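Long-range contact in penicillin-binding protein (Bacillus halodurans, PDB 3TG9), which probably binds penicillin and related beta-lactams through a serine, as a membrane-associated member of the beta-lactamase family: residues B[115-128]-B[213-225]. Numbering follows the deposited sequence.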
ATOM      1  N   PHE B 115      -5.919  10.980  11.719  1.00 52.27           N
ATOM      2  CA  PHE B 115      -6.344   9.627  11.357  1.00 52.82           C
ATOM      3  C   PHE B 115      -5.140   8.694  11.170  1.00 52.50           C
ATOM      4  O   PHE B 115      -5.090   7.596  11.739  1.00 51.16           O
ATOM      5  CB  PHE B 115      -7.227   9.660  10.089  1.00 47.81           C
ATOM      6  CG  PHE B 115      -8.105   8.441   9.914  1.00 44.69           C
ATOM      7  CD1 PHE B 115      -9.190   8.219  10.751  1.00 46.23           C
ATOM      8  CD2 PHE B 115      -7.853   7.523   8.906  1.00 43.34           C
ATOM      9  CE1 PHE B 115     -10.005   7.098  10.592  1.00 39.68           C
ATOM     10  CE2 PHE B 115      -8.665   6.404   8.742  1.00 40.90           C
ATOM     11  CZ  PHE B 115      -9.743   6.194   9.589  1.00 37.17           C
ATOM     12  N   GLU B 116      -4.158   9.136  10.393  1.00 49.60           N
ATOM     13  CA  GLU B 116      -3.005   8.286  10.144  1.00 48.71           C
ATOM     14  C   GLU B 116      -2.345   7.805  11.433  1.00 47.13           C
ATOM     15  O   GLU B 116      -1.940   6.644  11.530  1.00 45.91           O
ATOM     16  CB  GLU B 116      -1.977   8.964   9.234  1.00 48.63           C
ATOM     17  CG  GLU B 116      -0.939   7.973   8.690  1.00 43.87           C
ATOM     18  CD  GLU B 116      -0.067   8.552   7.593  1.00 42.46           C
ATOM     19  OE1 GLU B 116      -0.313   9.697   7.165  1.00 54.34           O
ATOM     20  OE2 GLU B 116       0.874   7.857   7.154  1.00 57.14           O
ATOM     21  N   ASP B 117      -2.249   8.682  12.428  1.00 50.64           N
ATOM     22  CA  ASP B 117      -1.537   8.353  13.665  1.00 50.20           C
ATOM     23  C   ASP B 117      -2.147   7.188  14.457  1.00 49.62           C
ATOM     24  O   ASP B 117      -1.521   6.658  15.386  1.00 44.88           O
ATOM     25  CB  ASP B 117      -1.429   9.579  14.564  1.00 55.41           C
ATOM     26  CG  ASP B 117      -0.462   9.372  15.711  1.00 65.14           C
ATOM     27  OD1 ASP B 117       0.734   9.104  15.437  1.00 66.49           O
ATOM     28  OD2 ASP B 117      -0.896   9.478  16.883  1.00 64.83           O
ATOM     29  N   LEU B 118      -3.366   6.800  14.092  1.00 45.13           N
ATOM     30  CA  LEU B 118      -4.043   5.672  14.726  1.00 42.08           C
ATOM     31  C   LEU B 118      -3.350   4.362  14.383  1.00 38.58           C
ATOM     32  O   LEU B 118      -3.404   3.390  15.141  1.00 38.85           O
ATOM     33  CB  LEU B 118      -5.497   5.594  14.255  1.00 41.12           C
ATOM     34  CG  LEU B 118      -6.526   6.546  14.865  1.00 41.15           C
ATOM     35  CD1 LEU B 118      -6.116   7.995  14.680  1.00 46.78           C
ATOM     36  CD2 LEU B 118      -7.881   6.283  14.241  1.00 36.84           C
ATOM     37  N   TRP B 119      -2.707   4.340  13.225  1.00 36.52           N
ATOM     38  CA  TRP B 119      -2.123   3.112  12.706  1.00 38.97           C
ATOM     39  C   TRP B 119      -0.626   3.066  12.910  1.00 36.11           C
ATOM     40  O   TRP B 119       0.063   2.251  12.307  1.00 37.39           O
ATOM     41  CB  TRP B 119      -2.444   2.993  11.226  1.00 36.03           C
ATOM     42  CG  TRP B 119      -3.797   3.453  10.950  1.00 35.46           C
ATOM     43  CD1 TRP B 119      -4.174   4.390  10.037  1.00 37.74           C
ATOM     44  CD2 TRP B 119      -4.993   3.034  11.621  1.00 37.08           C
ATOM     45  NE1 TRP B 119      -5.531   4.572  10.084  1.00 34.75           N
ATOM     46  CE2 TRP B 119      -6.060   3.752  11.047  1.00 34.05           C
ATOM     47  CE3 TRP B 119      -5.263   2.114  12.643  1.00 32.88           C
ATOM     48  CZ2 TRP B 119      -7.384   3.587  11.465  1.00 34.70           C
ATOM     49  CZ3 TRP B 119      -6.575   1.951  13.056  1.00 37.83           C
ATOM     50  CH2 TRP B 119      -7.621   2.683  12.463  1.00 34.52           C
ATOM     51  N   LYS B 120      -0.126   3.944  13.768  1.00 39.44           N
ATOM     52  CA  LYS B 120       1.298   4.007  14.046  1.00 41.70           C
ATOM     53  C   LYS B 120       1.805   2.727  14.713  1.00 38.30           C
ATOM     54  O   LYS B 120       2.915   2.276  14.441  1.00 42.65           O
ATOM     55  CB  LYS B 120       1.609   5.218  14.926  1.00 45.03           C
ATOM     56  CG  LYS B 120       3.087   5.538  15.010  1.00 51.16           C
ATOM     57  CD  LYS B 120       3.403   6.453  16.187  1.00 57.45           C
ATOM     58  CE  LYS B 120       4.908   6.682  16.308  1.00 69.62           C
ATOM     59  NZ  LYS B 120       5.691   5.402  16.298  1.00 67.01           N
ATOM     60  N   ASP B 121       0.980   2.147  15.580  1.00 37.88           N
ATOM     61  CA  ASP B 121       1.349   0.963  16.351  1.00 37.69           C
ATOM     62  C   ASP B 121       0.485  -0.233  15.978  1.00 41.63           C
ATOM     63  O   ASP B 121       0.894  -1.383  16.140  1.00 42.21           O
ATOM     64  CB  ASP B 121       1.205   1.246  17.844  1.00 43.84           C
ATOM     65  CG  ASP B 121       2.316   2.132  18.379  1.00 51.50           C
ATOM     66  OD1 ASP B 121       3.461   2.018  17.884  1.00 51.33           O
ATOM     67  OD2 ASP B 121       2.045   2.944  19.293  1.00 55.47           O
ATOM     68  N   VAL B 122      -0.716   0.049  15.486  1.00 38.39           N
ATOM     69  CA  VAL B 122      -1.623  -0.979  15.001  1.00 36.63           C
ATOM     70  C   VAL B 122      -1.561  -1.027  13.475  1.00 34.36           C
ATOM     71  O   VAL B 122      -1.857  -0.035  12.816  1.00 34.53           O
ATOM     72  CB  VAL B 122      -3.074  -0.659  15.421  1.00 42.83           C
ATOM     73  CG1 VAL B 122      -4.039  -1.702  14.856  1.00 37.98           C
ATOM     74  CG2 VAL B 122      -3.188  -0.558  16.942  1.00 36.80           C
ATOM     75  N   PRO B 123      -1.162  -2.174  12.904  1.00 32.78           N
ATOM     76  CA  PRO B 123      -1.061  -2.284  11.446  1.00 29.33           C
ATOM     77  C   PRO B 123      -2.434  -2.157  10.788  1.00 29.77           C
ATOM     78  O   PRO B 123      -3.314  -2.983  11.057  1.00 30.24           O
ATOM     79  CB  PRO B 123      -0.518  -3.701  11.237  1.00 31.91           C
ATOM     80  CG  PRO B 123       0.129  -4.065  12.537  1.00 33.10           C
ATOM     81  CD  PRO B 123      -0.700  -3.395  13.586  1.00 33.66           C
ATOM     82  N   MET B 124      -2.619  -1.153   9.935  1.00 25.14           N
ATOM     83  CA  MET B 124      -3.933  -0.957   9.322  1.00 26.70           C
ATOM     84  C   MET B 124      -4.316  -2.106   8.386  1.00 28.53           C
ATOM     85  O   MET B 124      -5.507  -2.324   8.117  1.00 27.24           O
ATOM     86  CB  MET B 124      -4.076   0.423   8.646  1.00 25.98           C
ATOM     87  CG  MET B 124      -2.855   0.955   7.911  1.00 21.99           C
ATOM     88  SD  MET B 124      -2.290  -0.090   6.563  1.00 26.43           S
ATOM     89  CE  MET B 124      -3.726  -0.165   5.490  1.00 24.64           C
ATOM     90  N   TYR B 125      -3.314  -2.844   7.911  1.00 20.98           N
ATOM     91  CA  TYR B 125      -3.550  -4.016   7.075  1.00 25.66           C
ATOM     92  C   TYR B 125      -3.954  -5.250   7.883  1.00 26.96           C
ATOM     93  O   TYR B 125      -4.094  -6.339   7.337  1.00 28.72           O
ATOM     94  CB  TYR B 125      -2.333  -4.335   6.200  1.00 24.51           C
ATOM     95  CG  TYR B 125      -1.017  -4.413   6.956  1.00 27.13           C
ATOM     96  CD1 TYR B 125      -0.660  -5.550   7.663  1.00 27.65           C
ATOM     97  CD2 TYR B 125      -0.133  -3.341   6.952  1.00 24.75           C
ATOM     98  CE1 TYR B 125       0.550  -5.615   8.341  1.00 32.54           C
ATOM     99  CE2 TYR B 125       1.069  -3.395   7.622  1.00 28.21           C
ATOM    100  CZ  TYR B 125       1.408  -4.530   8.315  1.00 30.06           C
ATOM    101  OH  TYR B 125       2.610  -4.570   8.975  1.00 31.86           O
ATOM    102  N   HIS B 126      -4.134  -5.097   9.181  1.00 27.14           N
ATOM    103  CA  HIS B 126      -4.795  -6.160   9.915  1.00 33.78           C
ATOM    104  C   HIS B 126      -6.206  -5.779  10.378  1.00 34.96           C
ATOM    105  O   HIS B 126      -6.846  -6.519  11.128  1.00 39.26           O
ATOM    106  CB  HIS B 126      -3.902  -6.700  11.030  1.00 37.63           C
ATOM    107  CG  HIS B 126      -2.777  -7.542  10.513  1.00 41.92           C
ATOM    108  ND1 HIS B 126      -1.457  -7.298  10.816  1.00 43.43           N
ATOM    109  CD2 HIS B 126      -2.779  -8.600   9.663  1.00 43.35           C
ATOM    110  CE1 HIS B 126      -0.695  -8.187  10.203  1.00 43.69           C
ATOM    111  NE2 HIS B 126      -1.471  -8.987   9.495  1.00 41.79           N
ATOM    112  N   LEU B 127      -6.691  -4.635   9.897  1.00 29.10           N
ATOM    113  CA  LEU B 127      -8.084  -4.236  10.105  1.00 37.22           C
ATOM    114  C   LEU B 127      -8.934  -4.721   8.948  1.00 33.41           C
ATOM    115  O   LEU B 127      -9.336  -3.933   8.096  1.00 34.03           O
ATOM    116  CB  LEU B 127      -8.192  -2.718  10.202  1.00 31.26           C
ATOM    117  CG  LEU B 127      -7.519  -2.182  11.458  1.00 32.44           C
ATOM    118  CD1 LEU B 127      -7.237  -0.692  11.346  1.00 33.02           C
ATOM    119  CD2 LEU B 127      -8.404  -2.495  12.649  1.00 34.99           C
ATOM    120  N   ARG B 128      -9.212  -6.018   8.921  1.00 36.16           N
ATOM    121  CA  ARG B 128      -9.886  -6.616   7.778  1.00 36.68           C
ATOM    122  C   ARG B 128     -11.334  -7.004   8.066  1.00 39.38           C
ATOM    123  O   ARG B 128     -12.151  -7.107   7.151  1.00 39.32           O
ATOM    124  CB  ARG B 128      -9.065  -7.802   7.287  1.00 37.17           C
ATOM    125  CG  ARG B 128      -7.589  -7.478   7.265  1.00 34.72           C
ATOM    126  CD  ARG B 128      -6.871  -8.218   6.166  1.00 33.56           C
ATOM    127  NE  ARG B 128      -7.201  -7.701   4.847  1.00 36.37           N
ATOM    128  CZ  ARG B 128      -6.312  -7.331   3.921  1.00 36.34           C
ATOM    129  NH1 ARG B 128      -6.741  -6.889   2.749  1.00 33.63           N
ATOM    130  NH2 ARG B 128      -5.004  -7.395   4.150  1.00 29.83           N
ATOM    131  N   TRP B 213       4.113  14.473  -2.298  1.00 46.79           N
ATOM    132  CA  TRP B 213       2.922  13.649  -2.099  1.00 40.55           C
ATOM    133  C   TRP B 213       3.189  12.190  -1.735  1.00 42.31           C
ATOM    134  O   TRP B 213       4.309  11.688  -1.855  1.00 41.89           O
ATOM    135  CB  TRP B 213       1.924  13.758  -3.259  1.00 38.19           C
ATOM    136  CG  TRP B 213       2.315  13.237  -4.633  1.00 51.27           C
ATOM    137  CD1 TRP B 213       2.496  13.989  -5.762  1.00 52.51           C
ATOM    138  CD2 TRP B 213       2.479  11.865  -5.045  1.00 46.90           C
ATOM    139  NE1 TRP B 213       2.793  13.180  -6.835  1.00 44.09           N
ATOM    140  CE2 TRP B 213       2.785  11.875  -6.424  1.00 47.84           C
ATOM    141  CE3 TRP B 213       2.414  10.635  -4.380  1.00 41.26           C
ATOM    142  CZ2 TRP B 213       3.033  10.702  -7.148  1.00 54.13           C
ATOM    143  CZ3 TRP B 213       2.657   9.472  -5.101  1.00 41.88           C
ATOM    144  CH2 TRP B 213       2.968   9.514  -6.469  1.00 50.26           C
ATOM    145  N   LYS B 214       2.147  11.523  -1.260  1.00 32.24           N
ATOM    146  CA  LYS B 214       2.188  10.087  -1.050  1.00 35.02           C
ATOM    147  C   LYS B 214       0.772   9.566  -1.177  1.00 33.05           C
ATOM    148  O   LYS B 214      -0.175  10.341  -1.115  1.00 33.36           O
ATOM    149  CB  LYS B 214       2.791   9.738   0.313  1.00 30.74           C
ATOM    150  CG  LYS B 214       1.904  10.032   1.514  1.00 33.87           C
ATOM    151  CD  LYS B 214       2.626   9.688   2.812  1.00 27.55           C
ATOM    152  CE  LYS B 214       1.714   9.862   4.027  1.00 32.44           C
ATOM    153  NZ  LYS B 214       2.381   9.394   5.278  1.00 31.81           N
ATOM    154  N   THR B 215       0.621   8.268  -1.404  1.00 31.47           N
ATOM    155  CA  THR B 215      -0.709   7.680  -1.463  1.00 29.18           C
ATOM    156  C   THR B 215      -1.161   7.243  -0.065  1.00 26.66           C
ATOM    157  O   THR B 215      -0.351   7.147   0.848  1.00 28.24           O
ATOM    158  CB  THR B 215      -0.785   6.525  -2.480  1.00 29.37           C
ATOM    159  OG1 THR B 215       0.206   5.534  -2.170  1.00 27.67           O
ATOM    160  CG2 THR B 215      -0.536   7.057  -3.880  1.00 30.48           C
ATOM    161  N   ASN B 216      -2.459   7.000   0.098  1.00 28.83           N
ATOM    162  CA  ASN B 216      -3.031   6.790   1.423  1.00 27.53           C
ATOM    163  C   ASN B 216      -3.078   5.327   1.870  1.00 27.87           C
ATOM    164  O   ASN B 216      -3.803   4.985   2.801  1.00 24.88           O
ATOM    165  CB  ASN B 216      -4.423   7.411   1.491  1.00 25.94           C
ATOM    166  CG  ASN B 216      -5.375   6.812   0.485  1.00 28.76           C
ATOM    167  OD1 ASN B 216      -4.992   5.965  -0.319  1.00 26.47           O
ATOM    168  ND2 ASN B 216      -6.631   7.248   0.523  1.00 27.02           N
ATOM    169  N   LEU B 217      -2.289   4.483   1.208  1.00 23.03           N
ATOM    170  CA  LEU B 217      -2.287   3.036   1.429  1.00 25.64           C
ATOM    171  C   LEU B 217      -2.063   2.627   2.871  1.00 25.68           C
ATOM    172  O   LEU B 217      -2.541   1.582   3.295  1.00 25.83           O
ATOM    173  CB  LEU B 217      -1.182   2.377   0.601  1.00 25.48           C
ATOM    174  CG  LEU B 217      -1.407   1.995  -0.849  1.00 33.77           C
ATOM    175  CD1 LEU B 217      -1.899   3.147  -1.685  1.00 35.15           C
ATOM    176  CD2 LEU B 217      -0.077   1.467  -1.397  1.00 43.32           C
ATOM    177  N   TYR B 218      -1.291   3.422   3.608  1.00 24.07           N
ATOM    178  CA  TYR B 218      -0.981   3.093   4.989  1.00 21.92           C
ATOM    179  C   TYR B 218      -1.648   4.058   5.960  1.00 28.79           C
ATOM    180  O   TYR B 218      -1.278   4.108   7.135  1.00 28.69           O
ATOM    181  CB  TYR B 218       0.538   3.079   5.212  1.00 20.20           C
ATOM    182  CG  TYR B 218       1.279   2.244   4.202  1.00 21.96           C
ATOM    183  CD1 TYR B 218       1.179   0.861   4.217  1.00 22.23           C
ATOM    184  CD2 TYR B 218       2.064   2.834   3.216  1.00 22.72           C
ATOM    185  CE1 TYR B 218       1.847   0.085   3.285  1.00 25.90           C
ATOM    186  CE2 TYR B 218       2.741   2.065   2.278  1.00 22.16           C
ATOM    187  CZ  TYR B 218       2.628   0.692   2.323  1.00 22.61           C
ATOM    188  OH  TYR B 218       3.295  -0.089   1.417  1.00 28.17           O
ATOM    189  N   SER B 219      -2.634   4.807   5.470  1.00 25.10           N
ATOM    190  CA  SER B 219      -3.298   5.843   6.258  1.00 28.23           C
ATOM    191  C   SER B 219      -4.739   5.503   6.636  1.00 30.52           C
ATOM    192  O   SER B 219      -5.329   6.172   7.483  1.00 31.86           O
ATOM    193  CB  SER B 219      -3.299   7.167   5.494  1.00 30.70           C
ATOM    194  OG  SER B 219      -1.989   7.547   5.134  1.00 30.00           O
ATOM    195  N   LEU B 220      -5.307   4.486   5.990  1.00 28.99           N
ATOM    196  CA  LEU B 220      -6.688   4.068   6.253  1.00 31.89           C
ATOM    197  C   LEU B 220      -6.723   2.579   6.589  1.00 28.91           C
ATOM    198  O   LEU B 220      -5.779   1.862   6.278  1.00 25.78           O
ATOM    199  CB  LEU B 220      -7.566   4.310   5.020  1.00 28.32           C
ATOM    200  CG  LEU B 220      -8.079   5.719   4.701  1.00 29.52           C
ATOM    201  CD1 LEU B 220      -6.957   6.703   4.444  1.00 26.15           C
ATOM    202  CD2 LEU B 220      -9.013   5.654   3.500  1.00 28.01           C
ATOM    203  N   PRO B 221      -7.808   2.109   7.227  1.00 29.07           N
ATOM    204  CA  PRO B 221      -7.971   0.655   7.333  1.00 25.20           C
ATOM    205  C   PRO B 221      -7.879   0.045   5.935  1.00 26.55           C
ATOM    206  O   PRO B 221      -8.323   0.656   4.954  1.00 26.54           O
ATOM    207  CB  PRO B 221      -9.383   0.505   7.904  1.00 26.38           C
ATOM    208  CG  PRO B 221      -9.609   1.781   8.677  1.00 27.66           C
ATOM    209  CD  PRO B 221      -8.899   2.848   7.896  1.00 27.51           C
ATOM    210  N   VAL B 222      -7.302  -1.143   5.840  1.00 26.51           N
ATOM    211  CA  VAL B 222      -6.943  -1.704   4.547  1.00 24.04           C
ATOM    212  C   VAL B 222      -8.178  -1.868   3.668  1.00 28.79           C
ATOM    213  O   VAL B 222      -8.084  -1.841   2.447  1.00 27.35           O
ATOM    214  CB  VAL B 222      -6.194  -3.044   4.703  1.00 27.85           C
ATOM    215  CG1 VAL B 222      -7.027  -4.023   5.506  1.00 28.41           C
ATOM    216  CG2 VAL B 222      -5.812  -3.628   3.335  1.00 27.39           C
ATOM    217  N   ILE B 223      -9.338  -2.021   4.298  1.00 24.60           N
ATOM    218  CA  ILE B 223     -10.581  -2.181   3.562  1.00 26.66           C
ATOM    219  C   ILE B 223     -11.646  -1.358   4.262  1.00 28.91           C
ATOM    220  O   ILE B 223     -11.568  -1.138   5.467  1.00 26.66           O
ATOM    221  CB  ILE B 223     -11.015  -3.667   3.459  1.00 27.62           C
ATOM    222  CG1 ILE B 223     -12.240  -3.823   2.551  1.00 24.10           C
ATOM    223  CG2 ILE B 223     -11.305  -4.242   4.832  1.00 29.17           C
ATOM    224  CD1 ILE B 223     -12.634  -5.276   2.315  1.00 25.15           C
ATOM    225  N   GLY B 224     -12.620  -0.875   3.497  1.00 28.17           N
ATOM    226  CA  GLY B 224     -13.682  -0.055   4.046  1.00 28.63           C
ATOM    227  C   GLY B 224     -14.607  -0.883   4.914  1.00 30.85           C
ATOM    228  O   GLY B 224     -14.577  -2.118   4.860  1.00 31.38           O
ATOM    229  N   GLY B 225     -15.429  -0.206   5.710  1.00 27.04           N
ATOM    230  CA  GLY B 225     -16.309  -0.879   6.641  1.00 29.22           C
ATOM    231  C   GLY B 225     -17.579  -0.096   6.915  1.00 33.74           C
ATOM    232  O   GLY B 225     -17.959   0.789   6.147  1.00 31.59           O
TER
HETATM  233  O   HOH W   1       1.040   5.489   8.208  1.00 32.87           O
HETATM  234  O   HOH W   2     -11.838  -2.742   7.749  1.00 33.86           O
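Lys214 and Glu116 approach from opposite directions to form a salt bridge: Lys214 NZ sits 2.9 Å from Glu116 OE2, on its syn lone pair, with a weak second bond to OE1. Glu116 gets there with CG anti to its backbone N (chi1 -166°) and the rest of its chain extended. A water donates to the same OE2 and to Tyr218 O, so carboxylate and loop carbonyl share one bridge. Next along, Ser219 O lies at the edge of the Trp119 indole and takes a weak, bent bond from NE1 (3.1 Å, 126°); the Phe115 ring presents its edge to the same oxygen, CD2 at 3.2 Å. Pro221 CD packs 3.7 Å from Phe115 CE2. Farther on, Met124 O accepts two N-H groups from opposite faces of its carbonyl plane, Leu127 N closing the 3-10 turn and Val222 N crossing from the other segment at 3.1 Å. Val222 CG1 lies over the centre of the Arg128 guanidinium, 3.7 Å above its plane, while NH1 forms a salt bridge with Asp195. A second water donates to Leu127 O and Ile223 O, both at 2.8 Å. Tyr125 OH and Tyr218 OH instead bond to Trp119 O and Leu217 O of the second subunit, which packs on this junction. It joins the loop between helices 93-98 and 155-168 to the loop after strand 213-215, within a domain of the serine beta-lactamase/penicillin-binding-protein family.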